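Local coordinates for CDP-glucose-4,6-dehydratase (Yersinia pseudotuberculosis, PDB 1RKX), which catalyses the dehydration of CDP-D-glucose to CDP-4-dehydro-6-deoxy-D-glucose, with bound NAD as its probable hydride carrier, at residues G144-N148 with E258-F262; L212-E216 with H333-L337; L244-K248 with Q313-H317. All coordinates share one frame; numbering follows the deposited sequence.

Contact 1: residues G144-N148 with E258-F262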
ATOM      1  N   GLY C 144       2.575   2.593 -14.256  1.00 13.73           N
ATOM      2  CA  GLY C 144       2.948   3.990 -14.145  1.00 16.19           C
ATOM      3  C   GLY C 144       2.699   4.447 -12.722  1.00 15.83           C
ATOM      4  O   GLY C 144       1.683   4.095 -12.117  1.00 14.81           O
ATOM      5  N   TYR C 145       3.619   5.236 -12.179  1.00 14.25           N
ATOM      6  CA  TYR C 145       3.489   5.715 -10.812  1.00 15.19           C
ATOM      7  C   TYR C 145       2.421   6.772 -10.612  1.00 15.04           C
ATOM      8  O   TYR C 145       2.198   7.626 -11.465  1.00 16.54           O
ATOM      9  CB  TYR C 145       4.834   6.242 -10.309  1.00 17.40           C
ATOM     10  CG  TYR C 145       5.848   5.137 -10.161  1.00 16.30           C
ATOM     11  CD1 TYR C 145       6.629   4.729 -11.239  1.00 17.95           C
ATOM     12  CD2 TYR C 145       5.956   4.433  -8.963  1.00 16.66           C
ATOM     13  CE1 TYR C 145       7.494   3.632 -11.126  1.00 19.05           C
ATOM     14  CE2 TYR C 145       6.808   3.346  -8.838  1.00 17.89           C
ATOM     15  CZ  TYR C 145       7.572   2.948  -9.921  1.00 18.76           C
ATOM     16  OH  TYR C 145       8.392   1.854  -9.783  1.00 17.92           O
ATOM     17  N   ARG C 146       1.762   6.697  -9.464  1.00 14.77           N
ATOM     18  CA  ARG C 146       0.710   7.638  -9.116  1.00 17.31           C
ATOM     19  C   ARG C 146       1.331   8.632  -8.131  1.00 18.18           C
ATOM     20  O   ARG C 146       2.265   8.287  -7.411  1.00 17.29           O
ATOM     21  CB  ARG C 146      -0.478   6.848  -8.544  1.00 20.79           C
ATOM     22  CG  ARG C 146      -0.823   5.672  -9.490  1.00 22.90           C
ATOM     23  CD  ARG C 146      -2.154   4.944  -9.271  1.00 29.36           C
ATOM     24  NE  ARG C 146      -2.185   4.113  -8.080  1.00 27.44           N
ATOM     25  CZ  ARG C 146      -2.829   2.951  -7.974  1.00 25.69           C
ATOM     26  NH1 ARG C 146      -3.507   2.437  -8.994  1.00 27.46           N
ATOM     27  NH2 ARG C 146      -2.812   2.307  -6.819  1.00 21.55           N
ATOM     28  N   GLU C 147       0.836   9.864  -8.116  1.00 16.10           N
ATOM     29  CA  GLU C 147       1.414  10.896  -7.257  1.00 18.68           C
ATOM     30  C   GLU C 147       1.469  10.625  -5.760  1.00 18.62           C
ATOM     31  O   GLU C 147       2.283  11.225  -5.057  1.00 17.98           O
ATOM     32  CB  GLU C 147       0.718  12.244  -7.504  1.00 18.53           C
ATOM     33  CG  GLU C 147       1.036  12.862  -8.859  1.00 18.23           C
ATOM     34  CD  GLU C 147       0.063  12.450  -9.949  1.00 16.62           C
ATOM     35  OE1 GLU C 147      -0.710  11.487  -9.744  1.00 14.95           O
ATOM     36  OE2 GLU C 147       0.080  13.093 -11.018  1.00 17.06           O
ATOM     37  N   ASN C 148       0.623   9.722  -5.273  1.00 17.82           N
ATOM     38  CA  ASN C 148       0.590   9.406  -3.849  1.00 20.42           C
ATOM     39  C   ASN C 148       1.555   8.293  -3.434  1.00 17.97           C
ATOM     40  O   ASN C 148       1.548   7.873  -2.280  1.00 19.81           O
ATOM     41  CB  ASN C 148      -0.839   9.019  -3.435  1.00 21.65           C
ATOM     42  CG  ASN C 148      -1.276   7.673  -3.999  1.00 24.16           C
ATOM     43  OD1 ASN C 148      -0.679   7.151  -4.940  1.00 24.78           O
ATOM     44  ND2 ASN C 148      -2.336   7.112  -3.426  1.00 26.24           N
ATOM     45  N   GLU C 258       0.204  20.679  -4.919  1.00 19.32           N
ATOM     46  CA  GLU C 258       0.555  19.284  -4.666  1.00 21.16           C
ATOM     47  C   GLU C 258       1.543  18.836  -5.738  1.00 18.29           C
ATOM     48  O   GLU C 258       2.120  19.663  -6.444  1.00 17.23           O
ATOM     49  CB  GLU C 258      -0.688  18.388  -4.750  1.00 24.06           C
ATOM     50  CG  GLU C 258      -1.993  19.069  -4.390  1.00 30.95           C
ATOM     51  CD  GLU C 258      -3.185  18.140  -4.489  1.00 32.63           C
ATOM     52  OE1 GLU C 258      -3.256  17.361  -5.467  1.00 30.36           O
ATOM     53  OE2 GLU C 258      -4.054  18.195  -3.593  1.00 34.57           O
ATOM     54  N   GLY C 259       1.728  17.522  -5.859  1.00 17.29           N
ATOM     55  CA  GLY C 259       2.636  16.985  -6.859  1.00 14.05           C
ATOM     56  C   GLY C 259       1.869  16.581  -8.109  1.00 15.62           C
ATOM     57  O   GLY C 259       0.736  16.104  -8.012  1.00 16.47           O
ATOM     58  N   TRP C 260       2.485  16.746  -9.280  1.00 14.80           N
ATOM     59  CA  TRP C 260       1.825  16.429 -10.545  1.00 15.74           C
ATOM     60  C   TRP C 260       2.700  15.720 -11.575  1.00 17.02           C
ATOM     61  O   TRP C 260       3.808  16.162 -11.862  1.00 16.31           O
ATOM     62  CB  TRP C 260       1.298  17.713 -11.196  1.00 16.05           C
ATOM     63  CG  TRP C 260       0.372  18.506 -10.340  1.00 16.99           C
ATOM     64  CD1 TRP C 260       0.713  19.347  -9.321  1.00 17.26           C
ATOM     65  CD2 TRP C 260      -1.056  18.512 -10.410  1.00 17.09           C
ATOM     66  NE1 TRP C 260      -0.418  19.879  -8.748  1.00 17.57           N
ATOM     67  CE2 TRP C 260      -1.519  19.383  -9.397  1.00 18.71           C
ATOM     68  CE3 TRP C 260      -1.992  17.865 -11.229  1.00 19.21           C
ATOM     69  CZ2 TRP C 260      -2.882  19.625  -9.178  1.00 17.81           C
ATOM     70  CZ3 TRP C 260      -3.352  18.103 -11.014  1.00 20.32           C
ATOM     71  CH2 TRP C 260      -3.781  18.979  -9.993  1.00 19.45           C
ATOM     72  N   ASN C 261       2.170  14.639 -12.145  1.00 14.65           N
ATOM     73  CA  ASN C 261       2.855  13.860 -13.177  1.00 17.84           C
ATOM     74  C   ASN C 261       2.499  14.369 -14.575  1.00 17.92           C
ATOM     75  O   ASN C 261       1.337  14.665 -14.858  1.00 17.39           O
ATOM     76  CB  ASN C 261       2.412  12.393 -13.144  1.00 15.90           C
ATOM     77  CG  ASN C 261       2.981  11.610 -11.980  1.00 16.76           C
ATOM     78  OD1 ASN C 261       2.490  10.524 -11.673  1.00 22.09           O
ATOM     79  ND2 ASN C 261       4.017  12.129 -11.345  1.00 15.89           N
ATOM     80  N   PHE C 262       3.491  14.438 -15.455  1.00 16.94           N
ATOM     81  CA  PHE C 262       3.253  14.826 -16.841  1.00 18.47           C
ATOM     82  C   PHE C 262       4.031  13.865 -17.727  1.00 20.48           C
ATOM     83  O   PHE C 262       5.237  13.665 -17.548  1.00 20.25           O
ATOM     84  CB  PHE C 262       3.672  16.276 -17.119  1.00 18.76           C
ATOM     85  CG  PHE C 262       2.815  17.300 -16.422  1.00 16.12           C
ATOM     86  CD1 PHE C 262       3.254  17.912 -15.257  1.00 14.92           C
ATOM     87  CD2 PHE C 262       1.560  17.642 -16.926  1.00 18.08           C
ATOM     88  CE1 PHE C 262       2.465  18.854 -14.599  1.00 16.52           C
ATOM     89  CE2 PHE C 262       0.757  18.586 -16.273  1.00 16.10           C
ATOM     90  CZ  PHE C 262       1.210  19.190 -15.113  1.00 16.54           C
TER
HETATM   91  O   HOH W   1      -0.956  13.687 -13.472  1.00 16.40           O

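Contact 2: residues L212-E216 with H333-L337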
ATOM      1  N   LEU C 212      21.124  12.786 -34.106  1.00 33.65           N
ATOM      2  CA  LEU C 212      21.301  13.992 -34.902  1.00 33.63           C
ATOM      3  C   LEU C 212      22.783  14.247 -35.190  1.00 34.26           C
ATOM      4  O   LEU C 212      23.137  14.718 -36.271  1.00 34.11           O
ATOM      5  CB  LEU C 212      20.663  15.186 -34.178  1.00 30.07           C
ATOM      6  CG  LEU C 212      19.132  15.105 -34.053  1.00 28.58           C
ATOM      7  CD1 LEU C 212      18.609  16.174 -33.100  1.00 26.01           C
ATOM      8  CD2 LEU C 212      18.508  15.255 -35.430  1.00 26.43           C
ATOM      9  N   ARG C 213      23.645  13.925 -34.230  1.00 35.58           N
ATOM     10  CA  ARG C 213      25.081  14.112 -34.414  1.00 36.48           C
ATOM     11  C   ARG C 213      25.587  13.177 -35.508  1.00 36.66           C
ATOM     12  O   ARG C 213      26.492  13.523 -36.270  1.00 36.31           O
ATOM     13  CB  ARG C 213      25.843  13.828 -33.113  1.00 39.18           C
ATOM     14  CG  ARG C 213      25.635  14.852 -32.007  1.00 40.90           C
ATOM     15  CD  ARG C 213      26.669  14.660 -30.903  1.00 43.49           C
ATOM     16  NE  ARG C 213      26.528  15.622 -29.811  1.00 44.51           N
ATOM     17  CZ  ARG C 213      25.676  15.498 -28.794  1.00 45.21           C
ATOM     18  NH1 ARG C 213      24.872  14.444 -28.713  1.00 44.10           N
ATOM     19  NH2 ARG C 213      25.628  16.432 -27.855  1.00 43.93           N
ATOM     20  N   ALA C 214      25.004  11.985 -35.575  1.00 33.76           N
ATOM     21  CA  ALA C 214      25.392  11.011 -36.586  1.00 32.94           C
ATOM     22  C   ALA C 214      24.936  11.508 -37.956  1.00 32.87           C
ATOM     23  O   ALA C 214      25.723  11.548 -38.904  1.00 33.11           O
ATOM     24  CB  ALA C 214      24.757   9.658 -36.282  1.00 30.48           C
ATOM     25  N   PHE C 215      23.661  11.880 -38.051  1.00 33.88           N
ATOM     26  CA  PHE C 215      23.095  12.385 -39.299  1.00 35.56           C
ATOM     27  C   PHE C 215      23.913  13.588 -39.743  1.00 37.66           C
ATOM     28  O   PHE C 215      24.246  13.747 -40.918  1.00 37.04           O
ATOM     29  CB  PHE C 215      21.639  12.816 -39.089  1.00 33.31           C
ATOM     30  CG  PHE C 215      20.677  11.673 -38.897  1.00 32.14           C
ATOM     31  CD1 PHE C 215      19.326  11.924 -38.684  1.00 32.95           C
ATOM     32  CD2 PHE C 215      21.110  10.351 -38.950  1.00 32.48           C
ATOM     33  CE1 PHE C 215      18.417  10.878 -38.528  1.00 32.36           C
ATOM     34  CE2 PHE C 215      20.210   9.296 -38.794  1.00 31.67           C
ATOM     35  CZ  PHE C 215      18.862   9.562 -38.585  1.00 32.66           C
ATOM     36  N   GLU C 216      24.228  14.427 -38.765  1.00 40.29           N
ATOM     37  CA  GLU C 216      25.001  15.644 -38.957  1.00 42.75           C
ATOM     38  C   GLU C 216      26.294  15.377 -39.722  1.00 42.57           C
ATOM     39  O   GLU C 216      26.626  16.093 -40.666  1.00 45.67           O
ATOM     40  CB  GLU C 216      25.327  16.224 -37.586  1.00 45.52           C
ATOM     41  CG  GLU C 216      25.376  17.720 -37.511  1.00 46.48           C
ATOM     42  CD  GLU C 216      25.481  18.190 -36.080  1.00 47.13           C
ATOM     43  OE1 GLU C 216      26.506  17.894 -35.432  1.00 48.17           O
ATOM     44  OE2 GLU C 216      24.535  18.844 -35.599  1.00 47.56           O
ATOM     45  N   HIS C 333      16.744  20.645 -36.138  1.00 24.39           N
ATOM     46  CA  HIS C 333      18.168  20.456 -36.322  1.00 28.09           C
ATOM     47  C   HIS C 333      18.701  20.928 -37.673  1.00 29.98           C
ATOM     48  O   HIS C 333      19.636  21.729 -37.720  1.00 30.31           O
ATOM     49  CB  HIS C 333      18.554  18.997 -36.105  1.00 26.38           C
ATOM     50  CG  HIS C 333      19.943  18.828 -35.583  1.00 25.06           C
ATOM     51  ND1 HIS C 333      20.340  19.330 -34.362  1.00 24.00           N
ATOM     52  CD2 HIS C 333      21.035  18.238 -36.123  1.00 25.73           C
ATOM     53  CE1 HIS C 333      21.618  19.054 -34.172  1.00 26.67           C
ATOM     54  NE2 HIS C 333      22.063  18.392 -35.225  1.00 25.96           N
ATOM     55  N   LYS C 334      18.122  20.448 -38.769  1.00 31.91           N
ATOM     56  CA  LYS C 334      18.618  20.862 -40.078  1.00 35.54           C
ATOM     57  C   LYS C 334      18.491  22.361 -40.329  1.00 34.21           C
ATOM     58  O   LYS C 334      19.293  22.935 -41.065  1.00 34.08           O
ATOM     59  CB  LYS C 334      17.962  20.058 -41.210  1.00 38.83           C
ATOM     60  CG  LYS C 334      16.466  19.866 -41.125  1.00 42.72           C
ATOM     61  CD  LYS C 334      15.971  19.078 -42.343  1.00 45.43           C
ATOM     62  CE  LYS C 334      16.734  17.764 -42.522  1.00 45.22           C
ATOM     63  NZ  LYS C 334      16.301  17.009 -43.735  1.00 44.68           N
ATOM     64  N   ASN C 335      17.500  23.007 -39.726  1.00 31.17           N
ATOM     65  CA  ASN C 335      17.388  24.445 -39.905  1.00 29.19           C
ATOM     66  C   ASN C 335      18.569  25.090 -39.188  1.00 27.65           C
ATOM     67  O   ASN C 335      19.154  26.057 -39.676  1.00 29.71           O
ATOM     68  CB  ASN C 335      16.070  24.976 -39.343  1.00 27.60           C
ATOM     69  CG  ASN C 335      14.985  25.067 -40.403  1.00 29.19           C
ATOM     70  OD1 ASN C 335      14.236  24.112 -40.635  1.00 27.47           O
ATOM     71  ND2 ASN C 335      14.909  26.219 -41.073  1.00 26.53           N
ATOM     72  N   TRP C 336      18.921  24.542 -38.029  1.00 28.03           N
ATOM     73  CA  TRP C 336      20.052  25.049 -37.263  1.00 26.43           C
ATOM     74  C   TRP C 336      21.331  24.856 -38.076  1.00 26.21           C
ATOM     75  O   TRP C 336      22.154  25.764 -38.183  1.00 24.65           O
ATOM     76  CB  TRP C 336      20.167  24.305 -35.929  1.00 25.84           C
ATOM     77  CG  TRP C 336      21.460  24.560 -35.214  1.00 25.70           C
ATOM     78  CD1 TRP C 336      21.886  25.745 -34.683  1.00 26.43           C
ATOM     79  CD2 TRP C 336      22.511  23.618 -34.993  1.00 27.14           C
ATOM     80  NE1 TRP C 336      23.142  25.598 -34.147  1.00 25.88           N
ATOM     81  CE2 TRP C 336      23.551  24.303 -34.323  1.00 26.75           C
ATOM     82  CE3 TRP C 336      22.681  22.261 -35.297  1.00 27.95           C
ATOM     83  CZ2 TRP C 336      24.745  23.675 -33.953  1.00 27.36           C
ATOM     84  CZ3 TRP C 336      23.870  21.636 -34.927  1.00 28.40           C
ATOM     85  CH2 TRP C 336      24.886  22.347 -34.262  1.00 27.95           C
ATOM     86  N   LEU C 337      21.490  23.667 -38.651  1.00 29.08           N
ATOM     87  CA  LEU C 337      22.663  23.350 -39.462  1.00 33.61           C
ATOM     88  C   LEU C 337      22.779  24.241 -40.699  1.00 33.98           C
ATOM     89  O   LEU C 337      23.884  24.593 -41.118  1.00 32.56           O
ATOM     90  CB  LEU C 337      22.617  21.885 -39.911  1.00 38.99           C
ATOM     91  CG  LEU C 337      22.834  20.802 -38.853  1.00 44.28           C
ATOM     92  CD1 LEU C 337      22.537  19.437 -39.449  1.00 47.35           C
ATOM     93  CD2 LEU C 337      24.265  20.865 -38.345  1.00 46.67           C
TER

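Contact 3: residues L244-K248 with Q313-H317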
ATOM      1  N   LEU C 244       0.151  25.574 -17.459  1.00 22.99           N
ATOM      2  CA  LEU C 244      -1.247  25.418 -17.076  1.00 21.34           C
ATOM      3  C   LEU C 244      -1.369  25.363 -15.559  1.00 19.87           C
ATOM      4  O   LEU C 244      -2.246  25.995 -14.968  1.00 20.13           O
ATOM      5  CB  LEU C 244      -1.814  24.134 -17.689  1.00 23.51           C
ATOM      6  CG  LEU C 244      -3.268  23.799 -17.364  1.00 28.10           C
ATOM      7  CD1 LEU C 244      -4.183  24.906 -17.892  1.00 30.54           C
ATOM      8  CD2 LEU C 244      -3.628  22.458 -17.997  1.00 29.77           C
ATOM      9  N   LEU C 245      -0.487  24.596 -14.927  1.00 19.71           N
ATOM     10  CA  LEU C 245      -0.493  24.473 -13.476  1.00 19.10           C
ATOM     11  C   LEU C 245      -0.193  25.814 -12.809  1.00 20.39           C
ATOM     12  O   LEU C 245      -0.838  26.180 -11.829  1.00 17.33           O
ATOM     13  CB  LEU C 245       0.547  23.441 -13.023  1.00 18.46           C
ATOM     14  CG  LEU C 245       0.742  23.287 -11.511  1.00 20.05           C
ATOM     15  CD1 LEU C 245      -0.554  22.842 -10.856  1.00 20.42           C
ATOM     16  CD2 LEU C 245       1.856  22.277 -11.244  1.00 19.13           C
ATOM     17  N   ALA C 246       0.793  26.536 -13.338  1.00 18.52           N
ATOM     18  CA  ALA C 246       1.167  27.830 -12.779  1.00 22.18           C
ATOM     19  C   ALA C 246      -0.030  28.773 -12.770  1.00 23.91           C
ATOM     20  O   ALA C 246      -0.280  29.472 -11.786  1.00 21.70           O
ATOM     21  CB  ALA C 246       2.300  28.444 -13.589  1.00 20.14           C
ATOM     22  N   GLN C 247      -0.761  28.793 -13.877  1.00 27.66           N
ATOM     23  CA  GLN C 247      -1.918  29.668 -13.981  1.00 29.84           C
ATOM     24  C   GLN C 247      -2.945  29.317 -12.914  1.00 27.11           C
ATOM     25  O   GLN C 247      -3.486  30.198 -12.250  1.00 27.30           O
ATOM     26  CB  GLN C 247      -2.549  29.559 -15.372  1.00 30.83           C
ATOM     27  CG  GLN C 247      -3.384  30.773 -15.730  1.00 35.98           C
ATOM     28  CD  GLN C 247      -4.110  30.619 -17.046  1.00 38.04           C
ATOM     29  OE1 GLN C 247      -3.583  30.033 -17.997  1.00 38.63           O
ATOM     30  NE2 GLN C 247      -5.323  31.160 -17.117  1.00 37.44           N
ATOM     31  N   LYS C 248      -3.201  28.024 -12.736  1.00 28.55           N
ATOM     32  CA  LYS C 248      -4.169  27.585 -11.744  1.00 27.41           C
ATOM     33  C   LYS C 248      -3.717  27.878 -10.319  1.00 26.82           C
ATOM     34  O   LYS C 248      -4.525  28.273  -9.486  1.00 26.02           O
ATOM     35  CB  LYS C 248      -4.476  26.096 -11.914  1.00 33.16           C
ATOM     36  CG  LYS C 248      -5.389  25.811 -13.093  1.00 40.38           C
ATOM     37  CD  LYS C 248      -5.881  24.379 -13.085  1.00 45.33           C
ATOM     38  CE  LYS C 248      -6.983  24.167 -14.113  1.00 48.44           C
ATOM     39  NZ  LYS C 248      -6.529  24.460 -15.499  1.00 48.73           N
ATOM     40  N   GLN C 313      -7.794  16.857 -13.171  1.00 33.88           N
ATOM     41  CA  GLN C 313      -7.843  18.096 -12.401  1.00 35.41           C
ATOM     42  C   GLN C 313      -7.353  19.359 -13.098  1.00 32.79           C
ATOM     43  O   GLN C 313      -7.754  20.459 -12.731  1.00 32.86           O
ATOM     44  CB  GLN C 313      -7.085  17.910 -11.084  1.00 38.58           C
ATOM     45  CG  GLN C 313      -7.797  16.993 -10.105  1.00 44.89           C
ATOM     46  CD  GLN C 313      -6.988  16.740  -8.853  1.00 48.33           C
ATOM     47  OE1 GLN C 313      -6.471  17.670  -8.236  1.00 51.05           O
ATOM     48  NE2 GLN C 313      -6.881  15.475  -8.464  1.00 50.42           N
ATOM     49  N   LEU C 314      -6.495  19.211 -14.101  1.00 29.71           N
ATOM     50  CA  LEU C 314      -5.980  20.374 -14.817  1.00 29.60           C
ATOM     51  C   LEU C 314      -6.545  20.476 -16.223  1.00 30.14           C
ATOM     52  O   LEU C 314      -6.452  21.524 -16.861  1.00 30.15           O
ATOM     53  CB  LEU C 314      -4.453  20.321 -14.915  1.00 28.67           C
ATOM     54  CG  LEU C 314      -3.600  20.496 -13.659  1.00 26.81           C
ATOM     55  CD1 LEU C 314      -2.140  20.291 -14.030  1.00 25.54           C
ATOM     56  CD2 LEU C 314      -3.810  21.879 -13.074  1.00 27.90           C
ATOM     57  N   GLY C 315      -7.130  19.390 -16.710  1.00 30.22           N
ATOM     58  CA  GLY C 315      -7.658  19.400 -18.060  1.00 28.67           C
ATOM     59  C   GLY C 315      -6.492  19.357 -19.026  1.00 28.31           C
ATOM     60  O   GLY C 315      -6.612  19.757 -20.183  1.00 28.92           O
ATOM     61  N   TRP C 316      -5.349  18.878 -18.541  1.00 28.38           N
ATOM     62  CA  TRP C 316      -4.146  18.776 -19.365  1.00 26.71           C
ATOM     63  C   TRP C 316      -4.198  17.568 -20.283  1.00 28.00           C
ATOM     64  O   TRP C 316      -4.839  16.568 -19.962  1.00 28.48           O
ATOM     65  CB  TRP C 316      -2.894  18.644 -18.497  1.00 22.16           C
ATOM     66  CG  TRP C 316      -1.640  18.581 -19.317  1.00 18.76           C
ATOM     67  CD1 TRP C 316      -1.014  19.628 -19.934  1.00 18.73           C
ATOM     68  CD2 TRP C 316      -0.882  17.409 -19.649  1.00 18.49           C
ATOM     69  NE1 TRP C 316       0.084  19.184 -20.626  1.00 18.52           N
ATOM     70  CE2 TRP C 316       0.190  17.825 -20.471  1.00 17.76           C
ATOM     71  CE3 TRP C 316      -1.006  16.047 -19.334  1.00 16.90           C
ATOM     72  CZ2 TRP C 316       1.138  16.928 -20.987  1.00 18.42           C
ATOM     73  CZ3 TRP C 316      -0.061  15.148 -19.845  1.00 16.89           C
ATOM     74  CH2 TRP C 316       0.997  15.597 -20.664  1.00 18.42           C
ATOM     75  N   HIS C 317      -3.497  17.658 -21.410  1.00 32.89           N
ATOM     76  CA  HIS C 317      -3.436  16.568 -22.374  1.00 37.89           C
ATOM     77  C   HIS C 317      -2.312  16.798 -23.386  1.00 35.53           C
ATOM     78  O   HIS C 317      -2.132  17.914 -23.882  1.00 32.55           O
ATOM     79  CB  HIS C 317      -4.767  16.454 -23.118  1.00 49.73           C
ATOM     80  CG  HIS C 317      -5.117  17.675 -23.911  1.00 64.71           C
ATOM     81  ND1 HIS C 317      -5.313  18.909 -23.330  1.00 71.23           N
ATOM     82  CD2 HIS C 317      -5.279  17.858 -25.244  1.00 71.25           C
ATOM     83  CE1 HIS C 317      -5.581  19.799 -24.269  1.00 73.98           C
ATOM     84  NE2 HIS C 317      -5.567  19.188 -25.439  1.00 74.03           N
TER

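Contact 1: residues G144-N148 with E258-F262
The carboxylate of Glu147 lies flat over the carboxamide of Asn261, the two side chains arriving from opposite directions. Their planes are 18° apart, and Glu147 CD sits 3.7 Å from Asn261 CG. A bend at chi2 (91°) folds the Glu147 chain so that its acid group runs beside the strand. There Glu147 OE2 accepts the backbone N-H of Asn261, 2.8 Å from Asn261 N; the bond is fairly straight (152°) and meets the anti side of the oxygen. A water lies 2.7 Å from Glu147 OE2 and 2.9 Å from Asn261 O, between the acid and the strand; other acceptors compete for its protons. Nearer the backbone, Glu147 CG rests 3.4 Å from Gly259 O, which takes a hydrogen bond from Lys309. Strand 259-261 is, within this chain, an outermost strand of the seven-stranded parallel sheet of this Rossmann-type, SDR-family fold. Trp260 makes the backbone bonds to Thr190 and Arg192 of the neighbouring strand, whereas Asn261 N points to the other side, where the loop supplies a carboxylate in place of a further strand. The loop, which follows strand 126-130, is also tied down by Arg192, whose NH1 bonds to Glu147 O. The loop also meets the second subunit: Arg146 forms a salt bridge with Glu149 of that chain, and Trp143 of the same neighbour packs on Glu147.

Contact 2: residues L212-E216 with H333-L337
Glu216 OE2 takes a short, bent hydrogen bond from His333 NE2, 2.5 Å away with an angle of 133° at the hydrogen. The donor approaches from above the carboxylate plane, and the oxygen in turn is tilted off the imidazole plane, although the two flat groups are themselves nearly parallel. The side chains cross at about a right angle, the extended Glu216 chain bringing its acid to the NE2 edge of the ring. The nearby carboxylate would probably favour a protonated imidazole. Glu216 OE2 also lies in the plane of the Trp336 indole, at its edge, modelled 2.9 Å from Trp336 CZ3, a very tight spacing whose exact value is doubtful. Leu337 closes over the aliphatic part of the acid, its CD2 3.4 Å from Glu216 CG.

Packing on both faces limits the rotation of the His333 ring. Leu212 makes a CH-pi contact on one, its CB 3.7 Å from the ring centroid, while Leu212 CD1 reaches 3.8 Å from His333 ND1. Trp336 CE3 covers part of the opposite face, 3.5 Å above the plane. With CG swung anti to the backbone N (chi1 -150°), the imidazole reaches across the gap between the backbones.

That gap is wide: the axes of the two short helical segments pass 11.5 Å apart and cross at -46°, so long side chains do the bridging. Helix 272-283 adds Met279 against Leu212 and Trp283 against Leu337. Trp202, from a loop, meets Trp336 edge-to-face, and Met342 touches the same indole. Helix 207-216 is thereby joined to helix 322-338, with helices 272-283 and 342-355 packing alongside.

Contact 3: residues L244-K248 with Q313-H317
Leu314 meets three side chains of helix 236-251, Leu244, Leu245 and Lys248. Its carbonyl oxygen receives a hydrogen bond from Lys248, whose NZ stands 3.2 Å from Leu314 O; the amine comes in at 124° to the C=O bond and 27° out of the carbonyl plane. Leu244 CD2 presses on the same Leu314 O at 3.2 Å and also touches Leu314 CB at 3.8 Å, the two leucines sliding past each other in opposite directions. The Lys248 chain runs across the leucine before turning at chi4 (60°) to deliver its amine, and on the way its CD is modelled 3.2 Å from Leu314 CD2, too tight for two carbons and so doubtful in detail. Leu245 CD1 meets that methyl, Leu314 CD2, more loosely at 4.1 Å.

Helix 236-251 leads into strand 259-261 and thus belongs to the long crossover from strand 187-192 to this last strand of the parallel sheet, as in a Rossmann-type fold. Leu245 faces the sheet, packing on Ala189, Val191 and Trp260, and Tyr256 of the intervening loop covers Leu245, Lys248 and Leu314 together. The amine of Lys248 lies near the C-terminal end of helix 308-314, where its positive charge may be favourably placed.

Gly315, with positive phi, leaves the helical course, and the next residue, Trp316, has its CB 3.9 Å from Leu244 CD2; that methyl also sits at the indole edge. Two further contacts place Trp316: its NE1 is hydrogen-bonded to Ser240 OG, one turn before Leu244 on helix 236-251, and its ring meets Phe262 edge-to-face.

Contacts 1 and 3 are neighbours, their centres about 14 Å apart, and they share the end of the seven-stranded sheet: Trp260 and Phe262 of contact 1 pack on Leu245, Leu314 and Trp316 of contact 3, and helix 236-251 runs on into strand 259-261. Contact 2 stands apart on the other side of the chain's centre, with centres about 35 and 34 Å from contacts 1 and 3. Along the chain, contact 1 alternates with each of the others, while contact 3 is nested within the loop closed by contact 2. Residues after the sheet's last strand thus return both to the sheet's edge and to a distant helical cluster.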